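Local structure of Ice-binding protein (Flavobacteriaceae bacterium, 5UYT) at residues 211-216 with 335-340; 291-296 with 308-313. The protein probably binds to ice crystals and restrains their growth, as a bacterial antifreeze protein with two ice-binding domains in tandem. All blocks are in the same frame, centred on the assembly; numbering follows the deposited sequence.

Contact 1: 211-216 with 335-340; sequences TGPVAP and VFVIKI
The loop 211-216 meets the residue leading into strand 336-340 at G212 and V335, whose CA atoms are 4.8 Å apart, and one backbone hydrogen bond joins them there, from V335 N to T211 O at 3.0 Å. Next to it G212 CA sits 3.4 Å from V335 O, and its C-H points almost straight at the oxygen (166° at the hydrogen). This weak contact matters because V335 O is buried here without a conventional hydrogen-bond partner. G212 has a positive phi of 73°, and a side chain on it would run into that same oxygen. Beyond the glycine, V335 has the largest share of the packing. P213 O rests 3.3 Å from V335 CB, a little farther from its two methyls, which are about equidistant. With CG1 anti to the backbone N (chi1 168°), the two branches spread to different partners: CG1 goes to the ring of P213, while CG2 packs on A215 CB at 4.0 Å. The proline ring also reaches one step further along the strand, where its CG lies 3.6 Å from V337 CG2. Helix 270-288 also holds the loop, through V214 O bonded to Y285 OH and P216 packed on Y285 and L286. Segment 211-216 lies in the loop between strands 198-200 and 224-228 that links the two beta-helical domains, and the arrangement is that of a linker laid over the side of a right-handed beta-helix, pinned just ahead of one strand by a single main-chain bond and otherwise by proline, alanine and valine contacts.

Contact 2: 291-296 with 308-313; sequences TDIELL and TPHTYL
I293 CD1 sits over the centre of one face of the H310 imidazole, 3.7 Å from its centroid and 7° off the normal, a CH-pi contact, while D292 OD2 and T308 OG1 lie in plane at its edge. On the Y312 ring, H310 CB lies over one face, 3.5 Å above the plane and offset toward the rim; I293 CB and L295 CG pack against its CD1. Y312 OH accepts bonds from T308 N (2.9 Å) and H310 ND1 (3.1 Å), and also bonds to D47 in the first ice-binding-like domain. With a phenylalanine here, T308 N and D47 would probably be left without this mate, and the imidazole would be less firmly fixed. The backbones run parallel, as neighbouring strands of a right-handed beta-helix do: L313 N bonds to I293 O at 3.0 Å, and L295 N to L313 O at 2.8 Å. T311 O takes D292 N and, weakly, I293 N. D292 CG stands beside its backbone N (chi1 -67°), and OD2 receives T311 N on its anti side, out of the carboxylate plane, at 2.8 Å and nearly straight (174°). Ahead of the strand, T291 CG2 touches L313 CB at 3.7 Å, while T291 OG1 bonds to K339 NZ.

Overall arrangement
Contact 2 is nested along the chain inside the long loop that contact 1 closes, and in space their centres lie about 9 Å apart. Strands 311-314 and 336-340 are parallel neighbours, probably hydrogen-bonded from Y312 N to V337 O at 2.8 Å and from K339 N to Y312 O at 2.9 Å, so three strands in a row run through the two contacts. The linker reaches both strands: P213, which packs on V337 in contact 1, brings its CG within 3.2 Å of T311 OG1 in contact 2. Contact 2 touches the first domain through D47, while contact 1 lays the connecting linker on the second domain.

Contact 1: 211-216 with 335-340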
ATOM      1  N   THR A 211       4.048  -0.843  11.886  1.00 23.70           N
ATOM      2  CA  THR A 211       4.375   0.450  12.477  1.00 23.26           C
ATOM      3  C   THR A 211       5.051   1.370  11.491  1.00 22.36           C
ATOM      4  O   THR A 211       4.990   2.592  11.646  1.00 21.70           O
ATOM      5  CB  THR A 211       5.319   0.308  13.693  1.00 24.01           C
ATOM      6  OG1 THR A 211       6.540  -0.340  13.288  1.00 24.39           O
ATOM      7  CG2 THR A 211       4.677  -0.511  14.766  1.00 25.29           C
ATOM      8  N   GLY A 212       5.708   0.787  10.485  1.00 22.21           N
ATOM      9  CA  GLY A 212       6.624   1.563   9.660  1.00 21.77           C
ATOM     10  C   GLY A 212       7.901   1.865  10.462  1.00 21.88           C
ATOM     11  O   GLY A 212       8.053   1.420  11.621  1.00 22.21           O
ATOM     12  N   PRO A 213       8.832   2.607   9.851  1.00 21.59           N
ATOM     13  CA  PRO A 213      10.092   2.963  10.528  1.00 22.14           C
ATOM     14  C   PRO A 213       9.889   4.055  11.577  1.00 22.24           C
ATOM     15  O   PRO A 213       8.807   4.646  11.666  1.00 21.04           O
ATOM     16  CB  PRO A 213      10.948   3.495   9.375  1.00 21.74           C
ATOM     17  CG  PRO A 213       9.946   4.140   8.453  1.00 20.78           C
ATOM     18  CD  PRO A 213       8.754   3.199   8.501  1.00 20.72           C
ATOM     19  N   VAL A 214      10.921   4.296  12.399  1.00 23.18           N
ATOM     20  CA  VAL A 214      10.921   5.474  13.285  1.00 23.28           C
ATOM     21  C   VAL A 214      11.025   6.733  12.440  1.00 22.51           C
ATOM     22  O   VAL A 214      11.888   6.818  11.564  1.00 23.20           O
ATOM     23  CB  VAL A 214      12.093   5.403  14.290  1.00 24.02           C
ATOM     24  CG1 VAL A 214      12.192   6.683  15.117  1.00 23.82           C
ATOM     25  CG2 VAL A 214      11.919   4.203  15.191  1.00 25.08           C
ATOM     26  N   ALA A 215      10.102   7.672  12.672  1.00 21.97           N
ATOM     27  CA  ALA A 215      10.029   8.965  11.969  1.00 21.57           C
ATOM     28  C   ALA A 215      11.304   9.775  12.198  1.00 21.94           C
ATOM     29  O   ALA A 215      11.910   9.659  13.280  1.00 23.10           O
ATOM     30  CB  ALA A 215       8.818   9.772  12.442  1.00 21.58           C
ATOM     31  N   PRO A 216      11.723  10.590  11.207  1.00 21.62           N
ATOM     32  CA  PRO A 216      12.870  11.449  11.452  1.00 22.12           C
ATOM     33  C   PRO A 216      12.531  12.537  12.460  1.00 22.33           C
ATOM     34  O   PRO A 216      11.373  12.983  12.536  1.00 22.67           O
ATOM     35  CB  PRO A 216      13.101  12.109  10.094  1.00 21.75           C
ATOM     36  CG  PRO A 216      11.712  12.174   9.476  1.00 21.08           C
ATOM     37  CD  PRO A 216      11.169  10.813   9.852  1.00 21.02           C
ATOM     38  N   VAL A 335       3.971   5.119  10.425  1.00 20.46           N
ATOM     39  CA  VAL A 335       4.830   6.033   9.660  1.00 19.48           C
ATOM     40  C   VAL A 335       5.042   5.416   8.255  1.00 18.93           C
ATOM     41  O   VAL A 335       5.185   4.178   8.107  1.00 18.38           O
ATOM     42  CB  VAL A 335       6.212   6.163  10.340  1.00 19.92           C
ATOM     43  CG1 VAL A 335       7.240   6.863   9.428  1.00 20.08           C
ATOM     44  CG2 VAL A 335       6.085   6.895  11.670  1.00 20.88           C
ATOM     45  N   PHE A 336       5.084   6.284   7.254  1.00 17.74           N
ATOM     46  CA  PHE A 336       5.336   5.880   5.881  1.00 18.00           C
ATOM     47  C   PHE A 336       6.528   6.674   5.401  1.00 17.89           C
ATOM     48  O   PHE A 336       6.532   7.923   5.492  1.00 18.49           O
ATOM     49  CB  PHE A 336       4.145   6.258   5.004  1.00 17.64           C
ATOM     50  CG  PHE A 336       2.843   5.660   5.452  1.00 18.17           C
ATOM     51  CD1 PHE A 336       2.341   4.529   4.802  1.00 18.47           C
ATOM     52  CD2 PHE A 336       2.110   6.235   6.503  1.00 18.28           C
ATOM     53  CE1 PHE A 336       1.113   3.981   5.201  1.00 19.47           C
ATOM     54  CE2 PHE A 336       0.884   5.682   6.897  1.00 18.97           C
ATOM     55  CZ  PHE A 336       0.394   4.566   6.253  1.00 19.34           C
ATOM     56  N   VAL A 337       7.539   5.993   4.873  1.00 18.06           N
ATOM     57  CA  VAL A 337       8.647   6.719   4.273  1.00 18.21           C
ATOM     58  C   VAL A 337       8.769   6.292   2.816  1.00 18.19           C
ATOM     59  O   VAL A 337       8.807   5.104   2.518  1.00 18.57           O
ATOM     60  CB  VAL A 337       9.973   6.489   5.030  1.00 19.35           C
ATOM     61  CG1 VAL A 337      11.157   7.054   4.225  1.00 19.43           C
ATOM     62  CG2 VAL A 337       9.925   7.149   6.430  1.00 19.96           C
ATOM     63  N   ILE A 338       8.823   7.266   1.908  1.00 18.05           N
ATOM     64  CA  ILE A 338       8.914   6.967   0.451  1.00 17.40           C
ATOM     65  C   ILE A 338      10.213   7.586  -0.056  1.00 18.29           C
ATOM     66  O   ILE A 338      10.342   8.810  -0.103  1.00 18.11           O
ATOM     67  CB  ILE A 338       7.676   7.522  -0.307  1.00 17.09           C
ATOM     68  CG1 ILE A 338       6.428   6.792   0.249  1.00 17.18           C
ATOM     69  CG2 ILE A 338       7.796   7.244  -1.822  1.00 17.76           C
ATOM     70  CD1 ILE A 338       5.101   7.358  -0.203  1.00 19.53           C
ATOM     71  N   LYS A 339      11.203   6.745  -0.341  1.00 18.63           N
ATOM     72  CA  LYS A 339      12.507   7.214  -0.813  1.00 19.39           C
ATOM     73  C   LYS A 339      12.457   7.177  -2.342  1.00 19.73           C
ATOM     74  O   LYS A 339      12.121   6.137  -2.933  1.00 20.01           O
ATOM     75  CB  LYS A 339      13.629   6.260  -0.340  1.00 21.28           C
ATOM     76  CG  LYS A 339      13.751   6.106   1.167  1.00 21.97           C
ATOM     77  CD  LYS A 339      15.054   5.393   1.549  1.00 24.30           C
ATOM     78  CE  LYS A 339      14.953   3.919   1.216  1.00 25.54           C
ATOM     79  NZ  LYS A 339      16.219   3.226   1.593  1.00 26.44           N
ATOM     80  N   ILE A 340      12.838   8.274  -2.989  1.00 18.81           N
ATOM     81  CA  ILE A 340      12.801   8.344  -4.468  1.00 19.12           C
ATOM     82  C   ILE A 340      14.217   8.664  -4.951  1.00 20.49           C
ATOM     83  O   ILE A 340      14.793   9.689  -4.533  1.00 21.05           O
ATOM     84  CB  ILE A 340      11.766   9.425  -4.937  1.00 17.60           C
ATOM     85  CG1 ILE A 340      10.341   9.005  -4.555  1.00 17.50           C
ATOM     86  CG2 ILE A 340      11.915   9.679  -6.442  1.00 18.54           C
ATOM     87  CD1 ILE A 340       9.285  10.097  -4.831  1.00 16.73           C
TER

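Contact 2: 291-296 with 308-313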
ATOM      1  N   THR A 291      15.444  -0.235   3.145  1.00 25.96           N
ATOM      2  CA  THR A 291      14.251  -0.395   2.299  1.00 25.60           C
ATOM      3  C   THR A 291      13.514  -1.673   2.708  1.00 25.59           C
ATOM      4  O   THR A 291      14.149  -2.724   2.842  1.00 25.32           O
ATOM      5  CB  THR A 291      14.679  -0.544   0.827  1.00 26.54           C
ATOM      6  OG1 THR A 291      15.244   0.696   0.407  1.00 27.00           O
ATOM      7  CG2 THR A 291      13.490  -0.888  -0.088  1.00 25.36           C
ATOM      8  N   ASP A 292      12.208  -1.572   2.944  1.00 23.84           N
ATOM      9  CA  ASP A 292      11.377  -2.773   3.162  1.00 24.17           C
ATOM     10  C   ASP A 292      10.890  -3.341   1.832  1.00 23.35           C
ATOM     11  O   ASP A 292      10.916  -4.550   1.604  1.00 23.54           O
ATOM     12  CB  ASP A 292      10.136  -2.397   3.985  1.00 23.96           C
ATOM     13  CG  ASP A 292      10.481  -1.994   5.379  1.00 24.88           C
ATOM     14  OD1 ASP A 292      11.362  -2.645   5.983  1.00 25.25           O
ATOM     15  OD2 ASP A 292       9.887  -1.034   5.890  1.00 23.91           O
ATOM     16  N   ILE A 293      10.401  -2.459   0.967  1.00 22.41           N
ATOM     17  CA  ILE A 293       9.712  -2.885  -0.273  1.00 22.00           C
ATOM     18  C   ILE A 293      10.142  -1.941  -1.366  1.00 21.42           C
ATOM     19  O   ILE A 293      10.051  -0.714  -1.195  1.00 21.09           O
ATOM     20  CB  ILE A 293       8.164  -2.835  -0.154  1.00 20.69           C
ATOM     21  CG1 ILE A 293       7.639  -3.915   0.826  1.00 20.97           C
ATOM     22  CG2 ILE A 293       7.481  -2.954  -1.542  1.00 20.32           C
ATOM     23  CD1 ILE A 293       6.180  -3.691   1.224  1.00 20.62           C
ATOM     24  N   GLU A 294      10.620  -2.498  -2.480  1.00 22.00           N
ATOM     25  CA  GLU A 294      10.918  -1.642  -3.639  1.00 22.07           C
ATOM     26  C   GLU A 294       9.743  -1.664  -4.610  1.00 21.29           C
ATOM     27  O   GLU A 294       9.274  -2.749  -5.015  1.00 22.37           O
ATOM     28  CB  GLU A 294      12.206  -2.045  -4.378  1.00 23.50           C
ATOM     29  CG  GLU A 294      12.486  -1.141  -5.599  1.00 23.25           C
ATOM     30  CD  GLU A 294      13.748  -1.510  -6.374  1.00 24.68           C
ATOM     31  OE1 GLU A 294      14.488  -2.434  -5.943  1.00 25.88           O
ATOM     32  OE2 GLU A 294      13.994  -0.892  -7.436  1.00 24.34           O
ATOM     33  N   LEU A 295       9.291  -0.480  -4.978  1.00 20.04           N
ATOM     34  CA  LEU A 295       8.211  -0.319  -5.962  1.00 19.66           C
ATOM     35  C   LEU A 295       8.910  -0.243  -7.294  1.00 20.06           C
ATOM     36  O   LEU A 295       9.624   0.729  -7.588  1.00 19.56           O
ATOM     37  CB  LEU A 295       7.343   0.943  -5.664  1.00 18.62           C
ATOM     38  CG  LEU A 295       6.667   0.966  -4.282  1.00 18.33           C
ATOM     39  CD1 LEU A 295       5.969   2.269  -3.981  1.00 17.40           C
ATOM     40  CD2 LEU A 295       5.671  -0.195  -4.104  1.00 18.93           C
ATOM     41  N   LEU A 296       8.742  -1.303  -8.095  1.00 20.31           N
ATOM     42  CA  LEU A 296       9.643  -1.524  -9.225  1.00 21.60           C
ATOM     43  C   LEU A 296       9.418  -0.662 -10.471  1.00 21.75           C
ATOM     44  O   LEU A 296      10.256  -0.691 -11.405  1.00 22.99           O
ATOM     45  CB  LEU A 296       9.619  -3.007  -9.584  1.00 22.58           C
ATOM     46  CG  LEU A 296      10.246  -3.878  -8.495  1.00 23.39           C
ATOM     47  CD1 LEU A 296       9.956  -5.340  -8.803  1.00 24.35           C
ATOM     48  CD2 LEU A 296      11.756  -3.676  -8.375  1.00 24.10           C
ATOM     49  N   THR A 308       1.156   0.614   2.603  1.00 18.35           N
ATOM     50  CA  THR A 308       0.993   0.318   4.031  1.00 18.27           C
ATOM     51  C   THR A 308       2.263   0.778   4.778  1.00 18.36           C
ATOM     52  O   THR A 308       3.251   1.194   4.133  1.00 17.89           O
ATOM     53  CB  THR A 308       0.715  -1.191   4.242  1.00 18.86           C
ATOM     54  OG1 THR A 308       1.653  -1.973   3.486  1.00 19.25           O
ATOM     55  CG2 THR A 308      -0.720  -1.529   3.824  1.00 18.80           C
ATOM     56  N   PRO A 309       2.245   0.754   6.133  1.00 19.44           N
ATOM     57  CA  PRO A 309       3.360   1.377   6.841  1.00 19.46           C
ATOM     58  C   PRO A 309       4.685   0.611   6.648  1.00 20.06           C
ATOM     59  O   PRO A 309       4.826  -0.534   7.117  1.00 21.05           O
ATOM     60  CB  PRO A 309       2.919   1.335   8.322  1.00 19.77           C
ATOM     61  CG  PRO A 309       1.430   1.324   8.237  1.00 19.53           C
ATOM     62  CD  PRO A 309       1.146   0.422   7.060  1.00 19.42           C
ATOM     63  N   HIS A 310       5.613   1.253   5.924  1.00 19.62           N
ATOM     64  CA  HIS A 310       6.893   0.663   5.502  1.00 20.25           C
ATOM     65  C   HIS A 310       7.804   1.813   5.059  1.00 20.12           C
ATOM     66  O   HIS A 310       7.339   2.932   4.838  1.00 19.92           O
ATOM     67  CB  HIS A 310       6.724  -0.233   4.256  1.00 20.53           C
ATOM     68  CG  HIS A 310       6.032  -1.543   4.507  1.00 20.70           C
ATOM     69  ND1 HIS A 310       4.732  -1.772   4.108  1.00 21.12           N
ATOM     70  CD2 HIS A 310       6.459  -2.692   5.084  1.00 22.23           C
ATOM     71  CE1 HIS A 310       4.384  -3.009   4.425  1.00 21.77           C
ATOM     72  NE2 HIS A 310       5.408  -3.587   5.033  1.00 22.33           N
ATOM     73  N   THR A 311       9.072   1.477   4.838  1.00 20.77           N
ATOM     74  CA  THR A 311       9.958   2.298   4.057  1.00 20.90           C
ATOM     75  C   THR A 311       9.975   1.737   2.623  1.00 20.60           C
ATOM     76  O   THR A 311      10.387   0.588   2.411  1.00 20.96           O
ATOM     77  CB  THR A 311      11.370   2.247   4.631  1.00 22.11           C
ATOM     78  OG1 THR A 311      11.367   2.748   5.978  1.00 21.47           O
ATOM     79  CG2 THR A 311      12.314   3.110   3.774  1.00 22.56           C
ATOM     80  N   TYR A 312       9.582   2.561   1.651  1.00 19.50           N
ATOM     81  CA  TYR A 312       9.542   2.133   0.239  1.00 19.06           C
ATOM     82  C   TYR A 312      10.686   2.763  -0.510  1.00 19.32           C
ATOM     83  O   TYR A 312      11.117   3.871  -0.163  1.00 18.33           O
ATOM     84  CB  TYR A 312       8.244   2.620  -0.407  1.00 18.69           C
ATOM     85  CG  TYR A 312       7.045   1.888   0.130  1.00 18.95           C
ATOM     86  CD1 TYR A 312       6.718   0.614  -0.359  1.00 19.77           C
ATOM     87  CD2 TYR A 312       6.264   2.430   1.166  1.00 18.92           C
ATOM     88  CE1 TYR A 312       5.620  -0.089   0.140  1.00 18.91           C
ATOM     89  CE2 TYR A 312       5.166   1.731   1.672  1.00 18.38           C
ATOM     90  CZ  TYR A 312       4.851   0.476   1.151  1.00 18.54           C
ATOM     91  OH  TYR A 312       3.781  -0.269   1.629  1.00 18.01           O
ATOM     92  N   LEU A 313      11.146   2.083  -1.556  1.00 19.88           N
ATOM     93  CA  LEU A 313      12.112   2.658  -2.505  1.00 20.58           C
ATOM     94  C   LEU A 313      11.491   2.709  -3.908  1.00 20.42           C
ATOM     95  O   LEU A 313      10.987   1.695  -4.427  1.00 20.18           O
ATOM     96  CB  LEU A 313      13.406   1.818  -2.570  1.00 21.76           C
ATOM     97  CG  LEU A 313      14.410   2.264  -3.649  1.00 22.71           C
ATOM     98  CD1 LEU A 313      14.990   3.660  -3.403  1.00 23.39           C
ATOM     99  CD2 LEU A 313      15.511   1.211  -3.781  1.00 24.36           C
TER